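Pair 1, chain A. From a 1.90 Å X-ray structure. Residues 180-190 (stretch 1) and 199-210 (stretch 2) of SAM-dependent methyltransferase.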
# COMPACT_ATOMS: atom_id res chain seq x y z
N VAL A 180 18.49 -11.92 -12.00
CA VAL A 180 19.55 -11.51 -12.91
C VAL A 180 19.96 -10.05 -12.74
O VAL A 180 20.73 -9.51 -13.53
CB VAL A 180 19.14 -11.77 -14.38
CG1 VAL A 180 18.99 -13.28 -14.61
CG2 VAL A 180 17.84 -11.05 -14.69
N GLN A 181 19.44 -9.42 -11.69
CA GLN A 181 19.76 -8.03 -11.39
C GLN A 181 19.53 -7.10 -12.59
O GLN A 181 20.40 -6.29 -12.95
CB GLN A 181 21.21 -7.94 -10.91
CG GLN A 181 21.42 -8.54 -9.52
CD GLN A 181 22.89 -8.71 -9.16
OE1 GLN A 181 23.40 -9.84 -9.12
NE2 GLN A 181 23.57 -7.61 -8.90
N LYS A 182 18.36 -7.21 -13.18
CA LYS A 182 17.99 -6.40 -14.33
C LYS A 182 16.77 -5.58 -13.97
O LYS A 182 15.93 -6.00 -13.17
CB LYS A 182 17.67 -7.27 -15.54
CG LYS A 182 18.85 -8.02 -16.15
CD LYS A 182 19.78 -7.09 -16.92
CE LYS A 182 20.82 -7.90 -17.71
NZ LYS A 182 21.73 -7.02 -18.50
N LEU A 183 16.67 -4.40 -14.57
CA LEU A 183 15.54 -3.51 -14.34
C LEU A 183 15.14 -2.95 -15.69
O LEU A 183 15.99 -2.59 -16.50
CB LEU A 183 15.95 -2.37 -13.39
CG LEU A 183 14.92 -1.31 -13.00
CD1 LEU A 183 15.37 -0.62 -11.72
CD2 LEU A 183 14.75 -0.30 -14.12
N ARG A 184 13.84 -2.92 -15.96
CA ARG A 184 13.35 -2.36 -17.21
C ARG A 184 12.76 -1.01 -16.82
O ARG A 184 11.76 -0.95 -16.11
CB ARG A 184 12.26 -3.25 -17.81
CG ARG A 184 12.75 -4.61 -18.25
CD ARG A 184 13.75 -4.49 -19.38
NE ARG A 184 13.20 -3.77 -20.53
CZ ARG A 184 13.82 -3.64 -21.70
NH1 ARG A 184 15.01 -4.20 -21.89
NH2 ARG A 184 13.25 -2.97 -22.69
N PHE A 185 13.41 0.06 -17.26
CA PHE A 185 12.95 1.41 -16.95
C PHE A 185 12.07 1.93 -18.08
O PHE A 185 12.53 2.10 -19.21
CB PHE A 185 14.13 2.35 -16.75
CG PHE A 185 13.72 3.76 -16.48
CD1 PHE A 185 12.91 4.06 -15.39
CD2 PHE A 185 14.12 4.79 -17.32
CE1 PHE A 185 12.49 5.37 -15.15
CE2 PHE A 185 13.71 6.10 -17.10
CZ PHE A 185 12.89 6.39 -16.00
N LYS A 186 10.82 2.19 -17.76
CA LYS A 186 9.88 2.66 -18.76
C LYS A 186 9.34 4.03 -18.41
O LYS A 186 9.02 4.32 -17.26
CB LYS A 186 8.74 1.64 -18.90
CG LYS A 186 9.27 0.25 -19.28
CD LYS A 186 8.23 -0.83 -19.10
CE LYS A 186 8.80 -2.22 -19.40
NZ LYS A 186 9.19 -2.38 -20.82
N ARG A 187 9.26 4.89 -19.41
CA ARG A 187 8.78 6.25 -19.22
C ARG A 187 8.02 6.72 -20.45
O ARG A 187 8.56 6.77 -21.55
CB ARG A 187 9.97 7.17 -18.93
CG ARG A 187 9.68 8.66 -19.10
CD ARG A 187 10.89 9.48 -18.68
NE ARG A 187 11.10 9.43 -17.24
CZ ARG A 187 12.20 9.85 -16.62
NH1 ARG A 187 13.21 10.35 -17.33
NH2 ARG A 187 12.29 9.79 -15.30
N LEU A 188 6.75 7.05 -20.25
CA LEU A 188 5.93 7.56 -21.34
C LEU A 188 5.97 9.07 -21.24
O LEU A 188 5.61 9.64 -20.20
CB LEU A 188 4.48 7.08 -21.19
CG LEU A 188 3.50 7.69 -22.20
CD1 LEU A 188 3.84 7.20 -23.62
CD2 LEU A 188 2.09 7.30 -21.82
N VAL A 189 6.43 9.73 -22.29
CA VAL A 189 6.48 11.19 -22.28
C VAL A 189 5.46 11.71 -23.28
O VAL A 189 5.53 11.43 -24.48
CB VAL A 189 7.89 11.72 -22.66
CG1 VAL A 189 7.89 13.25 -22.68
CG2 VAL A 189 8.92 11.21 -21.65
N GLN A 190 4.47 12.44 -22.78
CA GLN A 190 3.45 13.01 -23.65
C GLN A 190 3.73 14.51 -23.74
O GLN A 190 3.88 15.18 -22.72
CB GLN A 190 2.06 12.74 -23.06
CG GLN A 190 1.68 11.26 -23.07
CD GLN A 190 0.40 10.98 -22.32
OE1 GLN A 190 0.39 10.91 -21.09
NE2 GLN A 190 -0.69 10.84 -23.05
N LYS A 199 1.94 14.51 -28.78
CA LYS A 199 2.93 13.61 -29.36
C LYS A 199 3.41 12.80 -28.16
O LYS A 199 3.54 13.34 -27.06
CB LYS A 199 4.10 14.38 -29.98
CG LYS A 199 3.81 14.87 -31.39
CD LYS A 199 5.04 15.45 -32.05
CE LYS A 199 4.74 15.79 -33.51
NZ LYS A 199 4.29 14.58 -34.26
N ALA A 200 3.63 11.51 -28.36
CA ALA A 200 4.06 10.66 -27.26
C ALA A 200 5.22 9.76 -27.66
O ALA A 200 5.26 9.23 -28.77
CB ALA A 200 2.90 9.81 -26.77
N PHE A 201 6.15 9.59 -26.73
CA PHE A 201 7.34 8.77 -26.94
C PHE A 201 7.53 7.88 -25.73
O PHE A 201 7.32 8.30 -24.59
CB PHE A 201 8.57 9.67 -27.12
CG PHE A 201 8.52 10.52 -28.35
CD1 PHE A 201 8.78 9.97 -29.60
CD2 PHE A 201 8.19 11.87 -28.26
CE1 PHE A 201 8.72 10.76 -30.75
CE2 PHE A 201 8.13 12.66 -29.41
CZ PHE A 201 8.39 12.10 -30.65
N LEU A 202 7.94 6.64 -25.97
CA LEU A 202 8.14 5.69 -24.89
C LEU A 202 9.61 5.34 -24.68
O LEU A 202 10.25 4.81 -25.58
CB LEU A 202 7.35 4.40 -25.16
CG LEU A 202 7.60 3.25 -24.17
CD1 LEU A 202 7.00 3.59 -22.82
CD2 LEU A 202 6.98 1.96 -24.71
N VAL A 203 10.12 5.65 -23.50
CA VAL A 203 11.50 5.30 -23.17
C VAL A 203 11.38 3.90 -22.61
O VAL A 203 10.47 3.62 -21.83
CB VAL A 203 12.09 6.22 -22.08
CG1 VAL A 203 13.48 5.74 -21.69
CG2 VAL A 203 12.14 7.66 -22.56
N ASP A 204 12.28 3.01 -23.01
CA ASP A 204 12.26 1.64 -22.53
C ASP A 204 13.69 1.10 -22.60
O ASP A 204 14.12 0.57 -23.62
CB ASP A 204 11.32 0.79 -23.39
CG ASP A 204 11.21 -0.64 -22.91
OD1 ASP A 204 11.30 -0.87 -21.69
OD2 ASP A 204 11.02 -1.53 -23.76
N ASP A 205 14.42 1.26 -21.50
CA ASP A 205 15.80 0.82 -21.44
C ASP A 205 16.03 -0.28 -20.42
O ASP A 205 15.42 -0.29 -19.36
CB ASP A 205 16.72 1.98 -21.06
CG ASP A 205 16.66 3.12 -22.05
OD1 ASP A 205 16.60 2.86 -23.26
OD2 ASP A 205 16.70 4.29 -21.60
N GLU A 206 16.92 -1.20 -20.76
CA GLU A 206 17.26 -2.29 -19.86
C GLU A 206 18.43 -1.80 -19.01
O GLU A 206 19.47 -1.42 -19.54
CB GLU A 206 17.69 -3.53 -20.64
CG GLU A 206 18.06 -4.69 -19.73
CD GLU A 206 18.54 -5.91 -20.50
OE1 GLU A 206 19.65 -5.85 -21.08
OE2 GLU A 206 17.81 -6.92 -20.52
N LEU A 207 18.25 -1.81 -17.69
CA LEU A 207 19.30 -1.35 -16.80
C LEU A 207 19.77 -2.47 -15.89
O LEU A 207 19.07 -3.47 -15.71
CB LEU A 207 18.81 -0.17 -15.96
CG LEU A 207 18.37 1.04 -16.79
CD1 LEU A 207 17.83 2.12 -15.87
CD2 LEU A 207 19.55 1.57 -17.60
N ASN A 208 20.95 -2.29 -15.31
CA ASN A 208 21.56 -3.29 -14.44
C ASN A 208 21.60 -2.78 -13.00
O ASN A 208 21.95 -1.63 -12.75
CB ASN A 208 22.97 -3.59 -14.94
CG ASN A 208 22.96 -4.20 -16.33
OD1 ASN A 208 22.81 -5.41 -16.49
ND2 ASN A 208 23.10 -3.35 -17.34
N ILE A 209 21.26 -3.66 -12.07
CA ILE A 209 21.23 -3.32 -10.65
C ILE A 209 22.50 -3.77 -9.93
O ILE A 209 22.87 -4.94 -9.98
CB ILE A 209 20.03 -3.99 -9.96
CG1 ILE A 209 18.74 -3.62 -10.70
CG2 ILE A 209 19.96 -3.54 -8.50
CD1 ILE A 209 17.52 -4.41 -10.23
N TYR A 210 23.14 -2.82 -9.25
CA TYR A 210 24.38 -3.08 -8.52
C TYR A 210 24.32 -2.51 -7.10
O TYR A 210 23.68 -1.48 -6.87
CB TYR A 210 25.56 -2.40 -9.22
CG TYR A 210 25.91 -2.92 -10.59
CD1 TYR A 210 26.57 -4.14 -10.74
CD2 TYR A 210 25.62 -2.18 -11.73
CE1 TYR A 210 26.93 -4.60 -12.00
CE2 TYR A 210 25.98 -2.63 -12.99
CZ TYR A 210 26.64 -3.85 -13.12
OH TYR A 210 26.98 -4.30 -14.37
O HOH W 1 22.73 -7.00 -14.50
O HOH W 2 10.08 -4.05 -23.15

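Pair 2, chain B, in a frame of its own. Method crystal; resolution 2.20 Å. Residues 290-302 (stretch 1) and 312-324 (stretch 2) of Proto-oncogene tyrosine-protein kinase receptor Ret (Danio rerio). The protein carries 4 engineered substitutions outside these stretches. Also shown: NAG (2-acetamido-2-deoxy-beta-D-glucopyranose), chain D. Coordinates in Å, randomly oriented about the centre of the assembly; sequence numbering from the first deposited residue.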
# COMPACT_ATOMS: atom_id res chain seq x y z
N ILE B 290 21.73 -2.66 -9.81
CA ILE B 290 20.39 -3.24 -9.86
C ILE B 290 20.15 -4.16 -8.66
O ILE B 290 19.14 -4.04 -7.96
CB ILE B 290 20.17 -3.99 -11.19
CG1 ILE B 290 20.25 -3.02 -12.36
CG2 ILE B 290 18.82 -4.70 -11.18
CD1 ILE B 290 20.10 -3.69 -13.70
N LYS B 291 21.09 -5.08 -8.40
CA LYS B 291 20.90 -6.05 -7.32
C LYS B 291 20.78 -5.36 -5.95
O LYS B 291 19.92 -5.74 -5.14
CB LYS B 291 22.05 -7.06 -7.30
CG LYS B 291 22.19 -7.89 -8.56
N ASN B 292 21.61 -4.36 -5.68
CA ASN B 292 21.63 -3.70 -4.37
C ASN B 292 20.49 -2.72 -4.16
O ASN B 292 20.28 -2.28 -3.02
CB ASN B 292 22.95 -2.95 -4.16
CG ASN B 292 24.07 -3.86 -3.72
OD1 ASN B 292 23.84 -4.91 -3.11
ND2 ASN B 292 25.29 -3.48 -4.04
N ASN B 293 19.77 -2.33 -5.20
CA ASN B 293 18.67 -1.38 -5.05
C ASN B 293 17.29 -1.97 -5.31
O ASN B 293 16.31 -1.43 -4.80
CB ASN B 293 18.87 -0.18 -5.99
CG ASN B 293 20.01 0.72 -5.55
OD1 ASN B 293 20.04 1.19 -4.41
ND2 ASN B 293 20.96 0.95 -6.45
N PHE B 294 17.20 -3.05 -6.07
CA PHE B 294 15.93 -3.62 -6.48
C PHE B 294 15.83 -5.06 -6.00
O PHE B 294 16.83 -5.73 -5.76
CB PHE B 294 15.75 -3.54 -8.01
CG PHE B 294 15.51 -2.15 -8.52
CD1 PHE B 294 14.23 -1.63 -8.61
CD2 PHE B 294 16.58 -1.35 -8.91
CE1 PHE B 294 14.00 -0.34 -9.07
CE2 PHE B 294 16.37 -0.06 -9.38
CZ PHE B 294 15.08 0.45 -9.46
N ALA B 295 14.59 -5.53 -5.85
CA ALA B 295 14.36 -6.91 -5.45
C ALA B 295 12.97 -7.31 -5.92
O ALA B 295 12.09 -6.46 -6.08
CB ALA B 295 14.49 -7.11 -3.94
N ILE B 296 12.79 -8.60 -6.14
CA ILE B 296 11.49 -9.14 -6.52
C ILE B 296 10.84 -9.76 -5.29
O ILE B 296 11.50 -10.50 -4.55
CB ILE B 296 11.63 -10.18 -7.65
CG1 ILE B 296 12.29 -9.55 -8.88
CG2 ILE B 296 10.26 -10.78 -7.98
CD1 ILE B 296 11.55 -8.38 -9.43
N GLU B 297 9.57 -9.44 -5.07
CA GLU B 297 8.77 -10.09 -4.04
C GLU B 297 7.87 -11.13 -4.71
O GLU B 297 7.14 -10.81 -5.66
CB GLU B 297 7.92 -9.07 -3.28
N HIS B 298 7.92 -12.36 -4.21
CA HIS B 298 7.11 -13.45 -4.73
C HIS B 298 6.12 -13.91 -3.65
O HIS B 298 6.50 -14.11 -2.50
CB HIS B 298 8.00 -14.61 -5.17
CG HIS B 298 7.25 -15.83 -5.59
ND1 HIS B 298 7.77 -17.10 -5.51
CD2 HIS B 298 6.00 -15.96 -6.10
CE1 HIS B 298 6.87 -17.97 -5.94
NE2 HIS B 298 5.79 -17.31 -6.30
N LYS B 299 4.84 -14.03 -4.03
CA LYS B 299 3.84 -14.66 -3.18
C LYS B 299 2.92 -15.49 -4.06
O LYS B 299 2.84 -15.28 -5.28
CB LYS B 299 3.03 -13.64 -2.38
CG LYS B 299 3.33 -13.62 -0.90
CD LYS B 299 4.48 -12.68 -0.56
CE LYS B 299 4.02 -11.23 -0.36
N PHE B 300 2.22 -16.45 -3.45
CA PHE B 300 1.28 -17.27 -4.20
C PHE B 300 0.11 -17.63 -3.30
O PHE B 300 0.20 -17.58 -2.08
CB PHE B 300 1.93 -18.55 -4.77
CG PHE B 300 2.42 -19.50 -3.73
CD1 PHE B 300 1.56 -20.46 -3.17
CD2 PHE B 300 3.74 -19.48 -3.31
CE1 PHE B 300 2.01 -21.34 -2.21
CE2 PHE B 300 4.20 -20.37 -2.34
CZ PHE B 300 3.33 -21.30 -1.79
N ARG B 301 -1.00 -17.99 -3.92
CA ARG B 301 -2.19 -18.34 -3.17
C ARG B 301 -2.96 -19.32 -4.02
O ARG B 301 -2.80 -19.37 -5.24
CB ARG B 301 -3.04 -17.10 -2.82
CG ARG B 301 -3.51 -16.35 -4.06
CD ARG B 301 -4.25 -15.03 -3.73
NE ARG B 301 -4.94 -14.49 -4.91
CZ ARG B 301 -4.49 -13.50 -5.67
NH1 ARG B 301 -3.34 -12.90 -5.41
NH2 ARG B 301 -5.21 -13.10 -6.71
N GLU B 302 -3.80 -20.11 -3.39
CA GLU B 302 -4.64 -21.01 -4.14
C GLU B 302 -5.82 -20.24 -4.72
O GLU B 302 -6.41 -19.39 -4.03
CB GLU B 302 -5.13 -22.14 -3.24
CG GLU B 302 -6.32 -22.91 -3.79
CD GLU B 302 -6.49 -24.25 -3.08
OE1 GLU B 302 -5.58 -25.11 -3.19
OE2 GLU B 302 -7.53 -24.44 -2.40
N GLY B 312 -6.01 -24.42 -8.44
CA GLY B 312 -4.64 -24.26 -8.87
C GLY B 312 -3.95 -23.19 -8.04
O GLY B 312 -4.41 -22.87 -6.93
N THR B 313 -2.86 -22.64 -8.56
CA THR B 313 -2.04 -21.67 -7.86
C THR B 313 -1.90 -20.40 -8.69
O THR B 313 -1.66 -20.46 -9.91
CB THR B 313 -0.64 -22.26 -7.54
OG1 THR B 313 -0.80 -23.53 -6.90
CG2 THR B 313 0.18 -21.33 -6.63
N VAL B 314 -2.06 -19.26 -8.03
CA VAL B 314 -1.81 -17.94 -8.61
C VAL B 314 -0.56 -17.37 -7.95
O VAL B 314 -0.49 -17.27 -6.72
CB VAL B 314 -3.02 -17.01 -8.41
CG1 VAL B 314 -2.74 -15.62 -8.97
CG2 VAL B 314 -4.23 -17.59 -9.08
N HIS B 315 0.43 -17.00 -8.77
CA HIS B 315 1.65 -16.38 -8.26
C HIS B 315 1.66 -14.88 -8.55
O HIS B 315 1.21 -14.44 -9.60
CB HIS B 315 2.91 -17.02 -8.88
CG HIS B 315 3.07 -18.47 -8.56
ND1 HIS B 315 3.88 -18.93 -7.54
CD2 HIS B 315 2.53 -19.58 -9.14
CE1 HIS B 315 3.84 -20.25 -7.51
NE2 HIS B 315 3.02 -20.67 -8.47
N GLU B 316 2.19 -14.10 -7.61
CA GLU B 316 2.36 -12.66 -7.78
C GLU B 316 3.83 -12.30 -7.63
O GLU B 316 4.45 -12.62 -6.61
CB GLU B 316 1.56 -11.85 -6.76
CG GLU B 316 0.07 -12.06 -6.76
CD GLU B 316 -0.62 -11.09 -5.80
OE1 GLU B 316 -0.00 -10.06 -5.45
OE2 GLU B 316 -1.78 -11.35 -5.40
N TYR B 317 4.37 -11.62 -8.63
CA TYR B 317 5.75 -11.14 -8.62
C TYR B 317 5.73 -9.62 -8.62
O TYR B 317 5.14 -9.00 -9.51
CB TYR B 317 6.51 -11.69 -9.83
CG TYR B 317 6.67 -13.19 -9.77
CD1 TYR B 317 7.75 -13.75 -9.10
CD2 TYR B 317 5.72 -14.04 -10.34
CE1 TYR B 317 7.91 -15.09 -9.02
CE2 TYR B 317 5.87 -15.41 -10.26
CZ TYR B 317 6.97 -15.93 -9.59
OH TYR B 317 7.17 -17.29 -9.47
N LYS B 318 6.38 -9.01 -7.62
CA LYS B 318 6.34 -7.57 -7.46
C LYS B 318 7.75 -7.01 -7.39
O LYS B 318 8.56 -7.46 -6.57
CB LYS B 318 5.55 -7.20 -6.19
CG LYS B 318 4.15 -7.83 -6.13
CD LYS B 318 3.44 -7.51 -4.83
N LEU B 319 8.07 -6.05 -8.24
CA LEU B 319 9.36 -5.39 -8.16
C LEU B 319 9.35 -4.43 -6.97
O LEU B 319 8.44 -3.61 -6.84
CB LEU B 319 9.68 -4.65 -9.46
CG LEU B 319 11.06 -3.96 -9.54
CD1 LEU B 319 12.18 -4.95 -9.25
CD2 LEU B 319 11.26 -3.29 -10.90
N LYS B 320 10.34 -4.56 -6.09
CA LYS B 320 10.37 -3.78 -4.85
C LYS B 320 11.68 -3.00 -4.77
O LYS B 320 12.71 -3.43 -5.30
CB LYS B 320 10.24 -4.71 -3.63
CG LYS B 320 9.49 -4.12 -2.47
CD LYS B 320 9.19 -5.20 -1.44
N LEU B 321 11.63 -1.85 -4.10
CA LEU B 321 12.84 -1.09 -3.78
C LEU B 321 13.48 -1.59 -2.49
O LEU B 321 12.80 -1.74 -1.47
CB LEU B 321 12.54 0.41 -3.64
CG LEU B 321 12.69 1.28 -4.89
CD1 LEU B 321 12.34 2.72 -4.57
CD2 LEU B 321 14.10 1.18 -5.42
N SER B 322 14.80 -1.83 -2.53
CA SER B 322 15.57 -2.23 -1.36
C SER B 322 15.85 -1.06 -0.42
O SER B 322 15.82 -1.24 0.80
CB SER B 322 16.91 -2.84 -1.78
OG SER B 322 16.70 -3.97 -2.61
N GLN B 323 16.11 0.12 -0.98
CA GLN B 323 16.42 1.32 -0.21
C GLN B 323 16.00 2.54 -1.00
O GLN B 323 15.83 2.49 -2.22
CB GLN B 323 17.91 1.39 0.12
CG GLN B 323 18.79 1.10 -1.07
CD GLN B 323 20.21 0.75 -0.67
OE1 GLN B 323 20.64 1.08 0.43
NE2 GLN B 323 20.93 0.08 -1.56
N ASN B 324 15.83 3.66 -0.28
CA ASN B 324 15.48 4.93 -0.92
C ASN B 324 16.51 5.30 -1.98
O ASN B 324 17.68 5.53 -1.66
CB ASN B 324 15.39 6.04 0.13
CG ASN B 324 14.49 5.65 1.29
OD1 ASN B 324 13.64 4.76 1.18
ND2 ASN B 324 14.67 6.33 2.42
C1 NAG D . 13.89 6.10 3.61
C2 NAG D . 14.74 6.40 4.85
C3 NAG D . 13.90 6.28 6.12
C4 NAG D . 12.65 7.15 6.02
C5 NAG D . 11.88 6.83 4.74
C6 NAG D . 10.71 7.76 4.50
C7 NAG D . 15.90 4.30 5.45
C8 NAG D . 17.20 3.56 5.41
N2 NAG D . 15.91 5.52 4.91
O3 NAG D . 14.69 6.68 7.23
O4 NAG D . 11.80 6.92 7.14
O5 NAG D . 12.74 6.96 3.60
O6 NAG D . 11.13 8.98 3.91
O7 NAG D . 14.88 3.80 5.94

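What backbone arrangement do the two pairs share? Each is an antiparallel two-strand ladder: strand 182-190 against 199-208 in pair 1, and 294-302 against 312-321 in pair 2, with N-to-C directions 150° and 155° apart. Fourteen central residues superpose with an RMSD of 0.5 Å. A:Leu183, A:Phe185, A:Arg187 and A:Val189 fall on B:Ala295, B:Glu297, B:Lys299 and B:Arg301, and each sits in a hydrogen-bonded bridge. A:Leu207 N donates to A:Leu183 O at 2.7 Å, just as B:Lys320 N donates to B:Ala295 O at 2.6 Å. Because these bonds use backbone atoms alone, the ladder can hold its register while the side chains differ almost everywhere.

How is the face that carries A:Lys182, A:Arg184 and A:Lys186 packed in each pair? In pair 1 it is largely a matter of charge. A:Lys182 NZ donates to A:Asn208 OD1 at 2.8 Å and forms a longer salt bridge with A:Glu206 OE1 at 3.5 Å. A:Asp204 draws in two basic chains: A:Lys186 NZ lies 2.7 Å from A:Asp204 OD1, and A:Arg184 NH2 lies 2.9 Å from A:Asp204 OD2, both salt bridges. The arginine curls back over the partner strand, so that A:Glu206 N and A:Asp205 C lie over one face of its guanidinium.

What replaces those charges at the matched positions of pair 2? Phenylalanine, isoleucine and leucine take over. B:Phe294 falls on A:Lys182, and B:Leu321, on A:Asn208, sets its CD2 over the ring face, 4.0 Å from B:Phe294 CE1. B:Ile296 and B:Leu319 replace A:Arg184 and A:Glu206; here B:Ile296 CD1 meets B:Leu319 CD1 at 3.5 Å. The third bridge turns from a lysine-aspartate salt bridge into an offset stack of the B:His298 and B:Tyr317 rings, their centroids 4.4 Å apart and planes at 11°. Farther along, A:Leu188 and A:Leu202 give way to B:Phe300 and B:His315. The last of these also reaches diagonally: B:His298 NE2 and B:His315 ND1 share a hydrogen bond of 2.8 Å, and either could be the donor.

Does the opposite face reverse the chemistry? To a large extent it does. In pair 1, A:Leu207 CD1 approaches A:Phe185 CB at 3.8 Å and A:Leu183 CD2 at 4.3 Å, while A:Arg187 CB and A:Val203 CB are 3.9 Å apart. At the positions of A:Leu183 and A:Leu207, pair 2 has the small B:Ala295 and B:Lys320; at those of A:Phe185 and A:Asp205 it has B:Glu297 and B:Lys318, with B:Glu297 CB and B:Lys318 CB 4.2 Å apart. B:Arg301 and B:Glu316, on A:Val189 and A:Val203, form a diagonal salt bridge whose end atoms are not surely placed. Pair 1 thus gathers its cross-strand salt bridges on the face where pair 2 packs aliphatic and aromatic groups.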